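Quinonprotein alcohol dehydrogenase-like protein (PDB 4R5O) is of unknown function but binds calcium and joins an immunoglobulin-like beta-sandwich domain to a seven-bladed beta-propeller. Local coordinates at residues Ile230-Gly234 with Lys235-Asn239. Sequence-based numbering, arbitrary orientation.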
loop_
_atom_site.group_PDB
_atom_site.type_symbol
_atom_site.label_atom_id
_atom_site.label_comp_id
_atom_site.label_asym_id
_atom_site.label_seq_id
_atom_site.Cartn_x
_atom_site.Cartn_y
_atom_site.Cartn_z
ATOM N N ILE A 230 11.504 5.600 -12.518
ATOM C CA ILE A 230 10.905 4.626 -13.429
ATOM C C ILE A 230 12.023 3.912 -14.159
ATOM O O ILE A 230 13.113 4.474 -14.311
ATOM C CB ILE A 230 9.898 5.294 -14.420
ATOM C CG1 ILE A 230 8.894 4.262 -15.009
ATOM C CG2 ILE A 230 10.605 6.145 -15.499
ATOM C CD1 ILE A 230 7.734 4.782 -15.797
ATOM N N ILE A 231 11.765 2.662 -14.593
ATOM C CA ILE A 231 12.696 1.915 -15.423
ATOM C C ILE A 231 12.245 2.134 -16.858
ATOM O O ILE A 231 11.060 1.955 -17.162
ATOM C CB ILE A 231 12.845 0.411 -15.053
ATOM C CG1 ILE A 231 13.088 0.180 -13.554
ATOM C CG2 ILE A 231 13.894 -0.285 -15.923
ATOM C CD1 ILE A 231 14.246 0.852 -12.915
ATOM N N TYR A 232 13.174 2.540 -17.725
ATOM C CA TYR A 232 12.868 2.794 -19.120
ATOM C C TYR A 232 14.091 2.565 -19.953
ATOM O O TYR A 232 15.118 3.220 -19.725
ATOM C CB TYR A 232 12.350 4.233 -19.283
ATOM C CG TYR A 232 11.859 4.610 -20.662
ATOM C CD1 TYR A 232 10.911 3.829 -21.323
ATOM C CD2 TYR A 232 12.194 5.840 -21.227
ATOM C CE1 TYR A 232 10.398 4.199 -22.559
ATOM C CE2 TYR A 232 11.658 6.243 -22.449
ATOM C CZ TYR A 232 10.741 5.424 -23.105
ATOM O OH TYR A 232 10.136 5.810 -24.286
ATOM N N ASN A 233 13.986 1.619 -20.920
ATOM C CA ASN A 233 15.045 1.253 -21.864
ATOM C C ASN A 233 16.405 1.085 -21.179
ATOM O O ASN A 233 17.383 1.751 -21.565
ATOM C CB ASN A 233 15.174 2.286 -22.985
ATOM C CG ASN A 233 14.330 1.957 -24.174
ATOM O OD1 ASN A 233 13.098 2.124 -24.171
ATOM N ND2 ASN A 233 14.991 1.432 -25.201
ATOM N N GLY A 234 16.439 0.200 -20.180
ATOM C CA GLY A 234 17.649 -0.139 -19.449
ATOM C C GLY A 234 18.189 0.935 -18.534
ATOM O O GLY A 234 19.283 0.766 -17.980
ATOM N N LYS A 235 17.406 2.021 -18.328
ATOM C CA LYS A 235 17.803 3.143 -17.478
ATOM C C LYS A 235 16.825 3.394 -16.345
ATOM O O LYS A 235 15.646 3.073 -16.453
ATOM C CB LYS A 235 17.934 4.459 -18.293
ATOM C CG LYS A 235 18.855 4.427 -19.527
ATOM C CD LYS A 235 20.305 4.144 -19.209
ATOM C CE LYS A 235 21.114 4.048 -20.484
ATOM N NZ LYS A 235 22.570 3.859 -20.212
ATOM N N VAL A 236 17.319 4.027 -15.278
ATOM C CA VAL A 236 16.516 4.524 -14.169
ATOM C C VAL A 236 16.376 6.036 -14.332
ATOM O O VAL A 236 17.364 6.752 -14.185
ATOM C CB VAL A 236 17.086 4.160 -12.775
ATOM C CG1 VAL A 236 16.200 4.724 -11.659
ATOM C CG2 VAL A 236 17.272 2.655 -12.619
ATOM N N LEU A 237 15.176 6.522 -14.655
ATOM C CA LEU A 237 14.899 7.967 -14.744
ATOM C C LEU A 237 14.563 8.471 -13.367
ATOM O O LEU A 237 13.790 7.811 -12.694
ATOM C CB LEU A 237 13.757 8.244 -15.734
ATOM C CG LEU A 237 14.071 7.931 -17.176
ATOM C CD1 LEU A 237 12.810 7.831 -18.016
ATOM C CD2 LEU A 237 15.007 8.971 -17.743
ATOM N N SER A 238 15.152 9.587 -12.905
ATOM C CA SER A 238 14.834 10.058 -11.558
ATOM C C SER A 238 14.451 11.566 -11.499
ATOM O O SER A 238 14.937 12.399 -12.273
ATOM C CB SER A 238 16.008 9.822 -10.616
ATOM O OG SER A 238 17.109 10.650 -10.945
ATOM N N ASN A 239 13.539 11.859 -10.559
ATOM C CA ASN A 239 13.098 13.150 -10.061
ATOM C C ASN A 239 13.677 13.278 -8.674
ATOM O O ASN A 239 13.274 12.514 -7.795
ATOM C CB ASN A 239 11.572 13.269 -10.092
ATOM C CG ASN A 239 11.023 14.398 -9.257
ATOM O OD1 ASN A 239 10.166 14.179 -8.419
ATOM N ND2 ASN A 239 11.586 15.594 -9.366
#
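Leu237 meets Ile230 and Tyr232 on one face of a tight antiparallel beta hairpin. Strand 228-232 runs out, turns at Asn233 and Gly234, and returns as strand 235-239. The closing turn, Tyr232 to Lys235, is type I'. Both of its central residues have positive phi, as this two-residue hairpin turn requires.

Four backbone hydrogen bonds hold the ladder. Ile230 and Leu237 form a hydrogen-bonded pair, with Leu237 N to Ile230 O at 2.9 Å and Ile230 N to Leu237 O at 3.2 Å. Tyr232 and Lys235 form the other. Tyr232 N to Lys235 O is 2.8 Å and Lys235 N to Tyr232 O is 2.9 Å; this second pair closes the turn.

The CD1 methyl of Leu237 makes apolar contacts with both Ile230 and Tyr232. Leu237 CD1 lies 3.7 Å from Ile230 CG2, and the two side chains run alongside in the same direction. Leu237 CD1 is also 3.8 Å from Tyr232 CD2, set obliquely to the ring. On the other face, Ile231 CD1 packs on Val236 CG2 at 3.5 Å.

Lys235 starts on the Leu237 face, but its chain bends at chi2 (-63°) and its aliphatic part follows the turn backbone. Lys235 CB lies 3.4 Å from Tyr232 O. Lys235 NZ leaves the hairpin and hydrogen-bonds OD1 of Asp252, a residue known to bind calcium, and a calcium ion lies near the Lys235 side chain.

The hairpin belongs to one blade sheet of the propeller. Strand 246-252 pairs with strand 235-239, Val288 of strand 288-294 packs against Ile230, Tyr232 and Leu237, and the Tyr232 hydroxyl is hydrogen-bonded to Ile303 O and to Asn287 ND2. Helix 253-258 covers the Ile231 and Val236 face through Val253 and Leu256.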